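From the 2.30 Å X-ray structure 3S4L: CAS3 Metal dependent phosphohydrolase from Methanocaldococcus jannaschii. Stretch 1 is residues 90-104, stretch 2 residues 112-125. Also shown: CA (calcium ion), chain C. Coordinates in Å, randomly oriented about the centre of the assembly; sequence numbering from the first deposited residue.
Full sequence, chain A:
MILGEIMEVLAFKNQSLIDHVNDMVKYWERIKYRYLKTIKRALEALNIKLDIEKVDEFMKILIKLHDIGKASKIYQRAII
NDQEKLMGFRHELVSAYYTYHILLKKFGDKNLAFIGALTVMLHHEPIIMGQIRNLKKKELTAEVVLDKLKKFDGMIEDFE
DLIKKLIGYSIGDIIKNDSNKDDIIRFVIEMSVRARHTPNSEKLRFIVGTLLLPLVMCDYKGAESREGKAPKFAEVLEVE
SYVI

Stretch 1, residues 90-104: RHELVSAYYTYHILL
Stretch 2 (112-125) LAFIGALTVMLHHE

Two nearly antiparallel helices, 91-104 and 112-121, pack with their axes 7.8 Å apart at closest approach and their N-to-C directions at 164°. Backbone phi/psi stay near -63°/-42° through most of both, and the register pairs Ala96 with Ala117 (CA to CA 4.5 Å) and Leu103 with Ala113 (CA to CA 4.9 Å). The contact covers 746 Å², both sides summed; Ala96, Ala113, Ala117, Val120 and Met121 are all buried. Such closeness depends on small residues. Ala96 CB lies 3.3 Å from Ala117 O and 3.6 Å from Met121 CB, so a methyl group rests directly on the opposing backbone. Met121, extended at chi1 and chi2 (t, t) and m at chi3, has a long, flexible, apolar chain that runs beside Ala96 and Leu93, its CG 4.2 Å from Leu93 CD1. Val120 (t) is branched at CB and brings CG1 to 3.4 Å from Ala96 N and 3.4 Å from Ser95 CB.

Farther along, Leu103 (m, t) is a knob in a hole formed by Leu112, Ala113, Gly116 and Ala117, its apolar bulk filling the space left by small residues. Its CD1 is 3.6 Å from Gly116 CA, and a CB on that glycine would lie 2.2 Å from Leu103 CD1; hydrogen alone leaves room. Leu103 CB also meets Ala113 CB at 3.7 Å. Tyr100 (t, chi2 -93°) places its ring with CE2 3.6 Å from Ala113 CB and, at the ring edge, 3.6 Å from Phe114 N, while its own CB touches Ala117 CB at 3.6 Å. Thr99 (m) returns its hydroxyl to its own helix, OG1 donating to Ser95 O at 2.9 Å, and its CG2 approaches Ala117 CA at 4.0 Å. The polar group is thus satisfied within a largely apolar layer.

No direct hydrogen bond crosses between the stretches; water and metal supply the polar links. Glu92 (chi1 p, chi2 -95°, chi3 48°) packs its CB 3.4 Å from Val120 O, and its carboxylate meets water 1, which donates to Glu92 OE2 (2.7 Å) and Met121 O (2.9 Å) and accepts from His124 N (3.0 Å). Within the first stretch, Arg90 NH1 lies 2.8 Å from Glu92 OE2, a salt bridge of charges alone, since the oxygen is well outside the guanidinium plane.

Beyond Met121 the chain leaves the helix at Leu122 (-117°/18°), carrying His123 (p, chi2 -97°) and His124 (m, chi2 -78°) to the calcium ion. His91 (p, chi2 -78°) NE2 (2.3 Å), His123 NE2 (2.4 Å) and His124 NE2 (2.3 Å) bind CA, with water 2 at 2.8 Å from CA, water 3 at 2.3 Å and one ligand from elsewhere in the structure. Imidazole suits this role because its ring nitrogen offers a lone pair. His123 ND1 donates to Val120 O at a very short 2.5 Å, which leaves NE2 free to bind the metal.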

# COMPACT_ATOMS: atom_id res chain seq x y z
N ARG A 90 -4.45 4.69 10.97
CA ARG A 90 -4.02 3.47 10.26
C ARG A 90 -3.29 3.82 8.96
O ARG A 90 -3.89 4.24 7.98
CB ARG A 90 -5.22 2.57 9.99
CG ARG A 90 -6.04 2.31 11.23
CD ARG A 90 -5.68 1.02 11.94
NE ARG A 90 -4.25 0.72 11.91
CZ ARG A 90 -3.76 -0.48 11.61
NH1 ARG A 90 -4.59 -1.48 11.30
NH2 ARG A 90 -2.45 -0.69 11.62
N HIS A 91 -1.97 3.67 8.99
CA HIS A 91 -1.11 4.06 7.88
C HIS A 91 -1.50 3.40 6.55
O HIS A 91 -1.36 4.01 5.48
CB HIS A 91 0.34 3.72 8.20
CG HIS A 91 0.59 2.25 8.33
ND1 HIS A 91 0.26 1.53 9.46
CD2 HIS A 91 1.16 1.37 7.48
CE1 HIS A 91 0.61 0.27 9.29
NE2 HIS A 91 1.14 0.15 8.10
N GLU A 92 -2.00 2.17 6.61
CA GLU A 92 -2.26 1.42 5.38
C GLU A 92 -3.33 2.04 4.48
O GLU A 92 -3.33 1.83 3.27
CB GLU A 92 -2.57 -0.07 5.65
CG GLU A 92 -3.79 -0.32 6.50
CD GLU A 92 -3.43 -0.52 7.98
OE1 GLU A 92 -2.66 0.31 8.53
OE2 GLU A 92 -3.90 -1.50 8.58
N LEU A 93 -4.25 2.79 5.08
CA LEU A 93 -5.31 3.45 4.30
C LEU A 93 -4.70 4.56 3.45
O LEU A 93 -5.07 4.76 2.30
CB LEU A 93 -6.40 4.03 5.21
CG LEU A 93 -7.55 3.12 5.68
CD1 LEU A 93 -7.07 1.84 6.33
CD2 LEU A 93 -8.46 3.90 6.63
N VAL A 94 -3.74 5.27 4.04
CA VAL A 94 -2.99 6.29 3.33
C VAL A 94 -2.06 5.67 2.29
O VAL A 94 -1.89 6.23 1.21
CB VAL A 94 -2.16 7.15 4.28
CG1 VAL A 94 -1.21 8.05 3.49
CG2 VAL A 94 -3.10 7.95 5.18
N SER A 95 -1.46 4.52 2.62
CA SER A 95 -0.68 3.76 1.63
C SER A 95 -1.54 3.35 0.42
O SER A 95 -1.13 3.53 -0.74
CB SER A 95 -0.07 2.49 2.25
OG SER A 95 0.84 2.76 3.30
N ALA A 96 -2.73 2.81 0.69
CA ALA A 96 -3.64 2.36 -0.36
C ALA A 96 -3.95 3.47 -1.36
O ALA A 96 -4.03 3.24 -2.57
CB ALA A 96 -4.94 1.80 0.23
N TYR A 97 -4.12 4.68 -0.83
CA TYR A 97 -4.41 5.85 -1.67
C TYR A 97 -3.29 6.13 -2.64
O TYR A 97 -3.52 6.22 -3.83
CB TYR A 97 -4.69 7.09 -0.81
CG TYR A 97 -4.83 8.39 -1.59
CD1 TYR A 97 -6.06 8.82 -2.07
CD2 TYR A 97 -3.73 9.23 -1.79
CE1 TYR A 97 -6.20 10.04 -2.76
CE2 TYR A 97 -3.85 10.43 -2.49
CZ TYR A 97 -5.09 10.83 -2.97
OH TYR A 97 -5.22 12.03 -3.65
N TYR A 98 -2.05 6.25 -2.14
CA TYR A 98 -0.94 6.54 -3.05
C TYR A 98 -0.63 5.35 -3.98
O TYR A 98 -0.23 5.54 -5.14
CB TYR A 98 0.31 6.96 -2.28
CG TYR A 98 0.20 8.35 -1.74
CD1 TYR A 98 0.29 9.45 -2.59
CD2 TYR A 98 -0.03 8.57 -0.39
CE1 TYR A 98 0.16 10.74 -2.10
CE2 TYR A 98 -0.13 9.86 0.12
CZ TYR A 98 -0.05 10.93 -0.74
OH TYR A 98 -0.16 12.19 -0.24
N THR A 99 -0.82 4.15 -3.46
CA THR A 99 -0.54 2.96 -4.25
C THR A 99 -1.45 2.94 -5.45
O THR A 99 -1.02 2.68 -6.58
CB THR A 99 -0.74 1.67 -3.43
OG1 THR A 99 0.25 1.63 -2.38
CG2 THR A 99 -0.60 0.44 -4.31
N TYR A 100 -2.72 3.24 -5.22
CA TYR A 100 -3.68 3.20 -6.29
C TYR A 100 -3.29 4.16 -7.42
O TYR A 100 -3.25 3.77 -8.59
CB TYR A 100 -5.08 3.54 -5.79
CG TYR A 100 -6.05 3.60 -6.93
CD1 TYR A 100 -6.34 4.81 -7.57
CD2 TYR A 100 -6.67 2.45 -7.40
CE1 TYR A 100 -7.24 4.86 -8.65
CE2 TYR A 100 -7.56 2.49 -8.47
CZ TYR A 100 -7.84 3.70 -9.09
OH TYR A 100 -8.73 3.73 -10.14
N HIS A 101 -3.02 5.42 -7.08
CA HIS A 101 -2.76 6.40 -8.15
C HIS A 101 -1.47 6.09 -8.89
O HIS A 101 -1.39 6.22 -10.10
CB HIS A 101 -2.77 7.84 -7.63
CG HIS A 101 -4.12 8.28 -7.18
ND1 HIS A 101 -5.15 8.54 -8.06
CD2 HIS A 101 -4.64 8.44 -5.94
CE1 HIS A 101 -6.23 8.87 -7.38
NE2 HIS A 101 -5.95 8.82 -6.09
N ILE A 102 -0.47 5.65 -8.14
CA ILE A 102 0.79 5.28 -8.76
C ILE A 102 0.63 4.04 -9.65
O ILE A 102 1.16 4.03 -10.75
CB ILE A 102 1.90 5.14 -7.72
CG1 ILE A 102 2.33 6.54 -7.28
CG2 ILE A 102 3.10 4.38 -8.31
CD1 ILE A 102 2.74 6.63 -5.85
N LEU A 103 -0.14 3.04 -9.22
CA LEU A 103 -0.37 1.87 -10.08
C LEU A 103 -1.11 2.24 -11.36
O LEU A 103 -0.81 1.73 -12.44
CB LEU A 103 -1.11 0.76 -9.34
CG LEU A 103 -0.32 -0.00 -8.26
CD1 LEU A 103 -1.26 -0.98 -7.52
CD2 LEU A 103 0.87 -0.74 -8.89
N LEU A 104 -2.09 3.12 -11.23
CA LEU A 104 -2.89 3.51 -12.38
C LEU A 104 -2.00 4.18 -13.40
O LEU A 104 -2.11 3.93 -14.61
CB LEU A 104 -4.01 4.46 -11.97
CG LEU A 104 -5.37 4.33 -12.65
CD1 LEU A 104 -6.05 5.69 -12.71
CD2 LEU A 104 -5.29 3.72 -14.03
N LEU A 112 -6.26 -3.49 -11.94
CA LEU A 112 -4.97 -3.82 -11.34
C LEU A 112 -4.64 -2.85 -10.20
O LEU A 112 -4.26 -3.27 -9.10
CB LEU A 112 -3.86 -3.81 -12.41
CG LEU A 112 -2.44 -4.20 -11.97
CD1 LEU A 112 -2.40 -5.63 -11.42
CD2 LEU A 112 -1.48 -4.04 -13.13
N ALA A 113 -4.79 -1.55 -10.45
CA ALA A 113 -4.54 -0.53 -9.44
C ALA A 113 -5.46 -0.71 -8.22
O ALA A 113 -5.04 -0.60 -7.06
CB ALA A 113 -4.72 0.85 -10.04
N PHE A 114 -6.73 -1.00 -8.49
CA PHE A 114 -7.65 -1.27 -7.40
C PHE A 114 -7.17 -2.46 -6.59
O PHE A 114 -7.07 -2.40 -5.36
CB PHE A 114 -9.08 -1.53 -7.91
CG PHE A 114 -10.03 -1.98 -6.82
CD1 PHE A 114 -10.32 -3.32 -6.64
CD2 PHE A 114 -10.64 -1.05 -5.99
CE1 PHE A 114 -11.21 -3.74 -5.63
CE2 PHE A 114 -11.52 -1.45 -4.98
CZ PHE A 114 -11.80 -2.80 -4.81
N ILE A 115 -6.87 -3.57 -7.26
CA ILE A 115 -6.51 -4.78 -6.53
C ILE A 115 -5.20 -4.60 -5.77
O ILE A 115 -5.01 -5.16 -4.69
CB ILE A 115 -6.37 -5.99 -7.44
CG1 ILE A 115 -6.06 -7.19 -6.59
CG2 ILE A 115 -5.19 -5.84 -8.35
CD1 ILE A 115 -5.42 -8.27 -7.37
N GLY A 116 -4.27 -3.84 -6.34
CA GLY A 116 -3.01 -3.56 -5.66
C GLY A 116 -3.27 -2.71 -4.43
O GLY A 116 -2.77 -3.01 -3.36
N ALA A 117 -4.08 -1.66 -4.59
CA ALA A 117 -4.36 -0.75 -3.49
C ALA A 117 -5.09 -1.45 -2.34
O ALA A 117 -4.82 -1.19 -1.16
CB ALA A 117 -5.17 0.46 -3.98
N LEU A 118 -6.02 -2.33 -2.69
CA LEU A 118 -6.76 -3.12 -1.72
C LEU A 118 -5.84 -4.06 -0.95
O LEU A 118 -6.00 -4.26 0.25
CB LEU A 118 -7.84 -3.94 -2.43
CG LEU A 118 -8.79 -4.76 -1.55
CD1 LEU A 118 -9.45 -3.86 -0.50
CD2 LEU A 118 -9.84 -5.44 -2.42
N THR A 119 -4.86 -4.64 -1.64
CA THR A 119 -3.90 -5.52 -0.99
C THR A 119 -3.14 -4.71 0.05
O THR A 119 -2.93 -5.16 1.19
CB THR A 119 -2.91 -6.09 -2.02
OG1 THR A 119 -3.63 -6.87 -2.97
CG2 THR A 119 -1.88 -6.96 -1.33
N VAL A 120 -2.73 -3.51 -0.36
CA VAL A 120 -2.02 -2.60 0.51
C VAL A 120 -2.89 -2.13 1.69
O VAL A 120 -2.40 -1.98 2.82
CB VAL A 120 -1.51 -1.39 -0.29
CG1 VAL A 120 -1.25 -0.22 0.66
CG2 VAL A 120 -0.25 -1.76 -1.08
N MET A 121 -4.17 -1.90 1.43
CA MET A 121 -5.11 -1.45 2.45
C MET A 121 -5.33 -2.57 3.46
O MET A 121 -5.74 -2.35 4.60
CB MET A 121 -6.44 -1.06 1.80
CG MET A 121 -7.32 -0.13 2.65
SD MET A 121 -9.02 -0.02 2.03
CE MET A 121 -8.85 1.22 0.77
N LEU A 122 -5.04 -3.79 3.05
CA LEU A 122 -5.31 -4.94 3.88
C LEU A 122 -4.01 -5.66 4.26
O LEU A 122 -4.05 -6.80 4.69
CB LEU A 122 -6.24 -5.92 3.14
CG LEU A 122 -7.77 -5.72 3.20
CD1 LEU A 122 -8.19 -4.27 3.11
CD2 LEU A 122 -8.48 -6.55 2.13
N HIS A 123 -2.86 -5.00 4.12
CA HIS A 123 -1.60 -5.72 4.34
C HIS A 123 -1.34 -6.04 5.80
O HIS A 123 -0.35 -6.70 6.13
CB HIS A 123 -0.39 -5.04 3.68
CG HIS A 123 0.09 -3.81 4.39
ND1 HIS A 123 -0.27 -2.54 4.00
CD2 HIS A 123 0.92 -3.66 5.45
CE1 HIS A 123 0.32 -1.65 4.78
NE2 HIS A 123 1.03 -2.31 5.68
N HIS A 124 -2.23 -5.59 6.69
CA HIS A 124 -2.06 -6.00 8.08
C HIS A 124 -2.90 -7.17 8.57
O HIS A 124 -2.45 -7.91 9.45
CB HIS A 124 -2.04 -4.82 9.05
CG HIS A 124 -0.69 -4.22 9.18
ND1 HIS A 124 0.30 -4.81 9.94
CD2 HIS A 124 -0.10 -3.18 8.54
CE1 HIS A 124 1.42 -4.12 9.81
NE2 HIS A 124 1.20 -3.12 8.98
N GLU A 125 -4.07 -7.37 7.98
CA GLU A 125 -4.86 -8.57 8.26
C GLU A 125 -4.05 -9.85 7.97
O GLU A 125 -3.29 -9.90 7.01
CB GLU A 125 -6.16 -8.51 7.46
CA CA C . 2.37 -1.73 7.55
O HOH W 1 -4.46 -3.60 6.93
O HOH W 2 4.38 -1.67 9.53
O HOH W 3 4.11 -3.15 6.96